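Local coordinates for genome polyprotein (Chicken sicinivirus JSY, PDB 6QWT) that contains at its C-terminal end the 3Dpol RNA-dependent RNA polymerase, the part described here, which copies the viral RNA genome, at residues I257-P260 against D266-Q269; P84-L89 against F194-S199; V244-I249 against Q273-S278. All coordinates share one frame; numbering follows the deposited sequence.

Contact 1. Residues I257-P260 against D266-Q269; sequences IQLP and DAVQ
Ile257 and Leu259 reach Val268 and Ala267 through two similar outstretched conformations. In Ile257 the CG1 branch stands beside the backbone N (chi1 -68°) and its continuation is extended, which carries CD1 outward from the chain. Leu259 has the same kind of first torsion followed by a straight second one (chi2 179°); one methyl, CD1, is thereby pushed furthest from the backbone while CD2 is turned to a different neighbour.

The contact illustrates how a short extended segment can be fitted to the first turn of a helix largely by methyl groups. Ile257 CD1 lies 4.1 Å from Val268 CG1. The same valine methyl also receives Leu259, whose CD2 comes to 4.3 Å from Val268 CG1, and so CG1 serves both residues. Leu259 CD1 meets the start of the helix itself, 4.3 Å from Ala267 CB and equally close to the backbone N of Ala267. These are loose van der Waals separations, and no hydrogen bond joins the two segments. Between the two apolar residues, the CB of Gln258 points away from the helix, and its NE2 bonds Ile256 O.

Ile257 is where the chain leaves helix 243-256, and six residues after Pro260, the last of them the N-cap Asp266, lead to helix 267-276. The contact thus folds the chain after helix 243-256 back onto the first turn of helix 267-276. Val268 also rests on Ala254 of helix 243-256, Leu189 of helix 180-189 touches both Leu259 and Ala267, and Gln258 pairs through its backbone with Leu86 of strand 86-87.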
loop_
_atom_site.group_PDB
_atom_site.type_symbol
_atom_site.label_atom_id
_atom_site.label_comp_id
_atom_site.label_asym_id
_atom_site.label_seq_id
_atom_site.Cartn_x
_atom_site.Cartn_y
_atom_site.Cartn_z
ATOM N N ILE A 257 -2.539 18.969 -13.846
ATOM C CA ILE A 257 -1.604 19.595 -12.915
ATOM C C ILE A 257 -0.974 20.813 -13.578
ATOM O O ILE A 257 -0.360 20.707 -14.645
ATOM C CB ILE A 257 -0.531 18.597 -12.456
ATOM C CG1 ILE A 257 -1.162 17.506 -11.585
ATOM C CG2 ILE A 257 0.582 19.311 -11.698
ATOM C CD1 ILE A 257 -0.282 16.296 -11.388
ATOM N N GLN A 258 -1.119 21.973 -12.937
ATOM C CA GLN A 258 -0.566 23.225 -13.442
ATOM C C GLN A 258 0.838 23.416 -12.882
ATOM O O GLN A 258 1.024 23.450 -11.659
ATOM C CB GLN A 258 -1.464 24.402 -13.063
ATOM C CG GLN A 258 -2.938 24.178 -13.358
ATOM C CD GLN A 258 -3.211 24.017 -14.841
ATOM O OE1 GLN A 258 -2.808 24.853 -15.650
ATOM N NE2 GLN A 258 -3.896 22.938 -15.206
ATOM N N LEU A 259 1.818 23.550 -13.770
ATOM C CA LEU A 259 3.216 23.591 -13.355
ATOM C C LEU A 259 3.691 25.033 -13.185
ATOM O O LEU A 259 3.276 25.916 -13.940
ATOM C CB LEU A 259 4.098 22.879 -14.375
ATOM C CG LEU A 259 3.878 21.370 -14.500
ATOM C CD1 LEU A 259 4.793 20.771 -15.555
ATOM C CD2 LEU A 259 4.083 20.680 -13.159
ATOM N N PRO A 260 4.552 25.285 -12.202
ATOM C CA PRO A 260 5.104 26.631 -12.016
ATOM C C PRO A 260 6.209 26.900 -13.022
ATOM O O PRO A 260 6.683 25.969 -13.691
ATOM C CB PRO A 260 5.643 26.585 -10.578
ATOM C CG PRO A 260 6.036 25.166 -10.392
ATOM C CD PRO A 260 5.059 24.336 -11.195
ATOM N N ASP A 266 6.999 19.154 -19.330
ATOM C CA ASP A 266 6.721 17.727 -19.418
ATOM C C ASP A 266 7.153 16.969 -18.165
ATOM O O ASP A 266 7.325 15.746 -18.217
ATOM C CB ASP A 266 7.392 17.130 -20.658
ATOM C CG ASP A 266 8.915 17.183 -20.594
ATOM O OD1 ASP A 266 9.466 18.117 -19.973
ATOM O OD2 ASP A 266 9.563 16.286 -21.175
ATOM N N ALA A 267 7.321 17.669 -17.039
ATOM C CA ALA A 267 7.839 17.025 -15.835
ATOM C C ALA A 267 6.895 15.950 -15.318
ATOM O O ALA A 267 7.344 14.959 -14.733
ATOM C CB ALA A 267 8.090 18.066 -14.748
ATOM N N VAL A 268 5.592 16.130 -15.524
ATOM C CA VAL A 268 4.616 15.152 -15.061
ATOM C C VAL A 268 4.815 13.818 -15.778
ATOM O O VAL A 268 4.980 12.769 -15.142
ATOM C CB VAL A 268 3.195 15.707 -15.255
ATOM C CG1 VAL A 268 2.834 16.628 -14.098
ATOM C CG2 VAL A 268 3.136 16.490 -16.555
ATOM N N GLN A 269 4.818 13.841 -17.115
ATOM C CA GLN A 269 5.015 12.609 -17.873
ATOM C C GLN A 269 6.383 11.996 -17.597
ATOM O O GLN A 269 6.517 10.770 -17.513
ATOM C CB GLN A 269 4.849 12.875 -19.369
ATOM C CG GLN A 269 3.432 13.215 -19.795
ATOM C CD GLN A 269 3.276 14.679 -20.153
ATOM O OE1 GLN A 269 3.867 15.555 -19.512
ATOM N NE2 GLN A 269 2.476 14.957 -21.177
#

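Contact 2. Residues P84-L89 against F194-S199; sequences PPLHTL and FEAMHS
Leu89 lays one methyl over a face of the Glu195 carboxylate, an instance of an apolar group packing on the flat of a polar one. Glu195 leaves the helix with CG beside its backbone N (chi1 -84°) and then runs extended, bringing the carboxylate up to the leucine. Leu89 likewise has CG beside its backbone N (chi1 -65°); its extended second torsion sends CD1 straight on, and CD2 branches off toward the glutamate. Leu89 CD2 is 4.0 Å from Glu195 OE1, and the two side chains lie obliquely across one another. The other oxygen, OE2, is hydrogen-bonded to Thr98 OG1, which should help to fix the rotation of the carboxylate.

Three residues earlier, Leu86 also faces the helix, and its CD2 approaches Ala196 CB at 4.4 Å. Leu86 belongs to a weakly bonded two-stranded parallel sheet with strand 257-258, and the contact thus sets helix 191-198 of the right-hand polymerase fold against a strand more than a hundred residues earlier in the chain. Just past the end of that helix, Ser199 turns back so that OG donates to Glu195 O at 2.9 Å, coming in not far from the C=O direction (159°). The backbone N of Ser199 bonds the same oxygen.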
loop_
_atom_site.group_PDB
_atom_site.type_symbol
_atom_site.label_atom_id
_atom_site.label_comp_id
_atom_site.label_asym_id
_atom_site.label_seq_id
_atom_site.Cartn_x
_atom_site.Cartn_y
_atom_site.Cartn_z
ATOM N N PRO A 84 -10.727 19.328 -10.570
ATOM C CA PRO A 84 -10.479 20.684 -11.053
ATOM C C PRO A 84 -9.005 20.854 -11.365
ATOM O O PRO A 84 -8.214 19.926 -11.134
ATOM C CB PRO A 84 -10.908 21.558 -9.864
ATOM C CG PRO A 84 -10.603 20.711 -8.681
ATOM C CD PRO A 84 -10.889 19.285 -9.105
ATOM N N PRO A 85 -8.590 21.997 -11.908
ATOM C CA PRO A 85 -7.150 22.236 -12.071
ATOM C C PRO A 85 -6.423 22.101 -10.739
ATOM O O PRO A 85 -6.830 22.680 -9.728
ATOM C CB PRO A 85 -7.085 23.666 -12.617
ATOM C CG PRO A 85 -8.391 23.847 -13.323
ATOM C CD PRO A 85 -9.403 23.054 -12.541
ATOM N N LEU A 86 -5.363 21.298 -10.737
ATOM C CA LEU A 86 -4.544 21.077 -9.556
ATOM C C LEU A 86 -3.194 21.759 -9.730
ATOM O O LEU A 86 -2.755 22.042 -10.848
ATOM C CB LEU A 86 -4.348 19.580 -9.288
ATOM C CG LEU A 86 -5.610 18.761 -9.020
ATOM C CD1 LEU A 86 -5.276 17.278 -8.995
ATOM C CD2 LEU A 86 -6.273 19.184 -7.718
ATOM N N HIS A 87 -2.536 22.019 -8.604
ATOM C CA HIS A 87 -1.287 22.764 -8.591
ATOM C C HIS A 87 -0.206 21.956 -7.886
ATOM O O HIS A 87 -0.469 20.925 -7.261
ATOM C CB HIS A 87 -1.462 24.130 -7.914
ATOM C CG HIS A 87 -2.331 25.071 -8.688
ATOM N ND1 HIS A 87 -1.819 26.081 -9.473
ATOM C CD2 HIS A 87 -3.680 25.143 -8.812
ATOM C CE1 HIS A 87 -2.813 26.740 -10.041
ATOM N NE2 HIS A 87 -3.951 26.191 -9.657
ATOM N N THR A 88 1.025 22.440 -8.002
ATOM C CA THR A 88 2.167 21.819 -7.355
ATOM C C THR A 88 2.380 22.427 -5.972
ATOM O O THR A 88 1.975 23.559 -5.689
ATOM C CB THR A 88 3.432 21.975 -8.208
ATOM O OG1 THR A 88 3.848 23.346 -8.224
ATOM C CG2 THR A 88 3.169 21.514 -9.635
ATOM N N LEU A 89 3.005 21.647 -5.100
ATOM C CA LEU A 89 3.398 22.127 -3.786
ATOM C C LEU A 89 4.779 22.761 -3.857
ATOM O O LEU A 89 5.635 22.343 -4.642
ATOM C CB LEU A 89 3.410 20.989 -2.763
ATOM C CG LEU A 89 2.087 20.306 -2.418
ATOM C CD1 LEU A 89 2.275 19.386 -1.221
ATOM C CD2 LEU A 89 0.998 21.334 -2.145
ATOM N N PHE A 194 -2.192 14.561 -4.333
ATOM C CA PHE A 194 -2.179 13.840 -3.063
ATOM C C PHE A 194 -3.070 14.525 -2.036
ATOM O O PHE A 194 -3.802 13.858 -1.298
ATOM C CB PHE A 194 -0.748 13.718 -2.532
ATOM C CG PHE A 194 0.169 12.921 -3.425
ATOM C CD1 PHE A 194 -0.342 12.023 -4.349
ATOM C CD2 PHE A 194 1.547 13.072 -3.339
ATOM C CE1 PHE A 194 0.503 11.292 -5.171
ATOM C CE2 PHE A 194 2.396 12.344 -4.155
ATOM C CZ PHE A 194 1.873 11.454 -5.074
ATOM N N GLU A 195 -3.023 15.859 -1.975
ATOM C CA GLU A 195 -3.910 16.597 -1.082
ATOM C C GLU A 195 -5.369 16.258 -1.358
ATOM O O GLU A 195 -6.136 15.962 -0.434
ATOM C CB GLU A 195 -3.685 18.099 -1.243
ATOM C CG GLU A 195 -2.543 18.663 -0.431
ATOM C CD GLU A 195 -2.534 20.177 -0.449
ATOM O OE1 GLU A 195 -2.909 20.765 -1.486
ATOM O OE2 GLU A 195 -2.163 20.782 0.575
ATOM N N ALA A 196 -5.764 16.288 -2.633
ATOM C CA ALA A 196 -7.166 16.096 -2.982
ATOM C C ALA A 196 -7.644 14.691 -2.635
ATOM O O ALA A 196 -8.793 14.506 -2.216
ATOM C CB ALA A 196 -7.376 16.379 -4.471
ATOM N N MET A 197 -6.780 13.689 -2.795
ATOM C CA MET A 197 -7.186 12.301 -2.601
ATOM C C MET A 197 -6.968 11.823 -1.169
ATOM O O MET A 197 -7.870 11.229 -0.570
ATOM C CB MET A 197 -6.435 11.394 -3.579
ATOM C CG MET A 197 -6.750 11.683 -5.033
ATOM S SD MET A 197 -5.880 10.590 -6.161
ATOM C CE MET A 197 -6.580 9.001 -5.720
ATOM N N HIS A 198 -5.776 12.076 -0.616
ATOM C CA HIS A 198 -5.458 11.618 0.735
ATOM C C HIS A 198 -6.395 12.219 1.775
ATOM O O HIS A 198 -6.731 11.555 2.761
ATOM C CB HIS A 198 -4.002 11.960 1.069
ATOM C CG HIS A 198 -3.473 11.259 2.281
ATOM N ND1 HIS A 198 -3.652 11.744 3.560
ATOM C CD2 HIS A 198 -2.760 10.115 2.409
ATOM C CE1 HIS A 198 -3.078 10.923 4.424
ATOM N NE2 HIS A 198 -2.529 9.927 3.750
ATOM N N SER A 199 -6.828 13.463 1.580
ATOM C CA SER A 199 -7.727 14.110 2.529
ATOM C C SER A 199 -9.186 13.720 2.335
ATOM O O SER A 199 -10.037 14.176 3.105
ATOM C CB SER A 199 -7.597 15.632 2.432
ATOM O OG SER A 199 -8.401 16.137 1.381
#

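Contact 3. Residues V244-I249 against Q273-S278; sequences VVFKLI and QSIYLS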
loop_
_atom_site.group_PDB
_atom_site.type_symbol
_atom_site.label_atom_id
_atom_site.label_comp_id
_atom_site.label_asym_id
_atom_site.label_seq_id
_atom_site.Cartn_x
_atom_site.Cartn_y
_atom_site.Cartn_z
ATOM N N VAL A 244 1.535 0.722 -20.143
ATOM C CA VAL A 244 0.590 1.542 -20.892
ATOM C C VAL A 244 -0.422 2.211 -19.968
ATOM O O VAL A 244 -0.872 3.331 -20.239
ATOM C CB VAL A 244 -0.088 0.681 -21.982
ATOM C CG1 VAL A 244 -0.923 -0.431 -21.356
ATOM C CG2 VAL A 244 -0.917 1.548 -22.923
ATOM N N VAL A 245 -0.777 1.565 -18.854
ATOM C CA VAL A 245 -1.738 2.164 -17.930
ATOM C C VAL A 245 -1.136 3.392 -17.255
ATOM O O VAL A 245 -1.768 4.455 -17.182
ATOM C CB VAL A 245 -2.216 1.126 -16.898
ATOM C CG1 VAL A 245 -3.216 1.756 -15.941
ATOM C CG2 VAL A 245 -2.836 -0.074 -17.595
ATOM N N PHE A 246 0.097 3.268 -16.753
ATOM C CA PHE A 246 0.777 4.411 -16.148
ATOM C C PHE A 246 0.966 5.538 -17.154
ATOM O O PHE A 246 0.783 6.715 -16.823
ATOM C CB PHE A 246 2.133 3.983 -15.586
ATOM C CG PHE A 246 2.075 3.469 -14.181
ATOM C CD1 PHE A 246 1.628 4.280 -13.153
ATOM C CD2 PHE A 246 2.475 2.176 -13.885
ATOM C CE1 PHE A 246 1.574 3.811 -11.853
ATOM C CE2 PHE A 246 2.426 1.702 -12.586
ATOM C CZ PHE A 246 1.973 2.519 -11.571
ATOM N N LYS A 247 1.350 5.194 -18.386
ATOM C CA LYS A 247 1.561 6.207 -19.415
ATOM C C LYS A 247 0.283 6.992 -19.688
ATOM O O LYS A 247 0.311 8.224 -19.789
ATOM C CB LYS A 247 2.079 5.545 -20.692
ATOM C CG LYS A 247 2.612 6.512 -21.733
ATOM C CD LYS A 247 2.691 5.852 -23.106
ATOM C CE LYS A 247 1.501 6.243 -23.977
ATOM N NZ LYS A 247 1.039 5.132 -24.861
ATOM N N LEU A 248 -0.851 6.297 -19.804
ATOM C CA LEU A 248 -2.112 6.987 -20.053
ATOM C C LEU A 248 -2.514 7.854 -18.864
ATOM O O LEU A 248 -3.045 8.955 -19.044
ATOM C CB LEU A 248 -3.207 5.973 -20.382
ATOM C CG LEU A 248 -2.997 5.260 -21.720
ATOM C CD1 LEU A 248 -3.978 4.112 -21.910
ATOM C CD2 LEU A 248 -3.090 6.254 -22.864
ATOM N N ILE A 249 -2.263 7.379 -17.644
ATOM C CA ILE A 249 -2.559 8.183 -16.463
ATOM C C ILE A 249 -1.695 9.436 -16.445
ATOM O O ILE A 249 -2.158 10.525 -16.087
ATOM C CB ILE A 249 -2.368 7.342 -15.187
ATOM C CG1 ILE A 249 -3.479 6.298 -15.072
ATOM C CG2 ILE A 249 -2.333 8.232 -13.950
ATOM C CD1 ILE A 249 -3.246 5.288 -13.976
ATOM N N GLN A 273 7.249 8.352 -16.036
ATOM C CA GLN A 273 8.125 7.415 -16.732
ATOM C C GLN A 273 9.156 6.818 -15.782
ATOM O O GLN A 273 9.482 5.628 -15.877
ATOM C CB GLN A 273 8.816 8.096 -17.913
ATOM C CG GLN A 273 9.680 7.132 -18.722
ATOM C CD GLN A 273 10.274 7.757 -19.967
ATOM O OE1 GLN A 273 10.749 8.892 -19.943
ATOM N NE2 GLN A 273 10.252 7.011 -21.066
ATOM N N SER A 274 9.672 7.623 -14.850
ATOM C CA SER A 274 10.603 7.103 -13.854
ATOM C C SER A 274 9.945 6.119 -12.897
ATOM O O SER A 274 10.645 5.506 -12.084
ATOM C CB SER A 274 11.239 8.255 -13.064
ATOM O OG SER A 274 10.413 8.666 -11.988
ATOM N N ILE A 275 8.628 5.956 -12.975
ATOM C CA ILE A 275 7.909 4.987 -12.165
ATOM C C ILE A 275 7.715 3.668 -12.903
ATOM O O ILE A 275 7.945 2.602 -12.330
ATOM C CB ILE A 275 6.559 5.580 -11.709
ATOM C CG1 ILE A 275 6.775 6.550 -10.549
ATOM C CG2 ILE A 275 5.591 4.481 -11.299
ATOM C CD1 ILE A 275 5.578 7.410 -10.253
ATOM N N TYR A 276 7.306 3.709 -14.175
ATOM C CA TYR A 276 7.093 2.469 -14.915
ATOM C C TYR A 276 8.320 2.011 -15.696
ATOM O O TYR A 276 8.340 0.872 -16.172
ATOM C CB TYR A 276 5.881 2.591 -15.858
ATOM C CG TYR A 276 5.985 3.593 -16.996
ATOM C CD1 TYR A 276 5.280 4.788 -16.951
ATOM C CD2 TYR A 276 6.742 3.324 -18.135
ATOM C CE1 TYR A 276 5.343 5.701 -17.988
ATOM C CE2 TYR A 276 6.817 4.234 -19.178
ATOM C CZ TYR A 276 6.111 5.423 -19.096
ATOM O OH TYR A 276 6.167 6.342 -20.118
ATOM N N LEU A 277 9.338 2.864 -15.841
ATOM C CA LEU A 277 10.644 2.485 -16.392
ATOM C C LEU A 277 11.674 2.887 -15.339
ATOM O O LEU A 277 12.377 3.891 -15.484
ATOM C CB LEU A 277 10.905 3.156 -17.746
ATOM C CG LEU A 277 12.110 2.646 -18.542
ATOM C CD1 LEU A 277 11.989 1.152 -18.801
ATOM C CD2 LEU A 277 12.252 3.408 -19.852
ATOM N N SER A 278 11.760 2.093 -14.276
ATOM C CA SER A 278 12.438 2.482 -13.050
ATOM C C SER A 278 13.774 1.764 -12.902
ATOM O O SER A 278 13.959 0.647 -13.392
ATOM C CB SER A 278 11.556 2.175 -11.837
ATOM O OG SER A 278 11.223 0.797 -11.803
#
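Two helices that follow one another in the stretch between polymerase motifs A and B, 243-256 and 267-276, meet here through Phe246 and Tyr276. The closest approach is between Phe246 CB and Tyr276 CD1, at 3.5 Å; the two aromatic side chains run side by side with their ends pointing opposite ways, without stacking ring on ring.

Tyr276 has CG lodged between its backbone N and carbonyl carbon (chi1 65°), which folds the ring back along its own helix: Gln273 CA sits 3.5 Å above the plane of the Tyr276 ring, toward its rim. The phenol end passes slantwise across Lys247, with Tyr276 OH 3.9 Å from Lys247 CG; the lysine bends further out and leads its amino group away. On the Phe246 ring, Ile275 supplies a CH-pi contact, its CG2 lying over one face 4.2 Å from the ring centroid and 14° off the normal.

Helix 298-316, the motif B helix, packs here, Val307 touching Phe246 and Leu303 touching Ile275. From Leu277 the chain runs on into the hairpin of strands 277-282 and 285-290, part of the right-hand fold of RNA-dependent RNA polymerases.

Contacts 1 and 3 share helix 267-276, contact 1 taking its first turn and contact 3 its last, and helix 243-256 runs directly into strand 257-258; contact 1 is thus nested in the loop that contact 3 closes. Contact 2 joins this unit from elsewhere in the chain, and its segment 84-89 packs on contact 1, with Thr88 CG2 3.7 Å from Leu259 CD2. Contact 2 has no touch with contact 3. The chemistry follows the setting. Contact 1, the most buried, is purely aliphatic in its side chains; the partly buried contact 3 relies on aromatic rings; and contact 2, also partly buried, brings in a carboxylate.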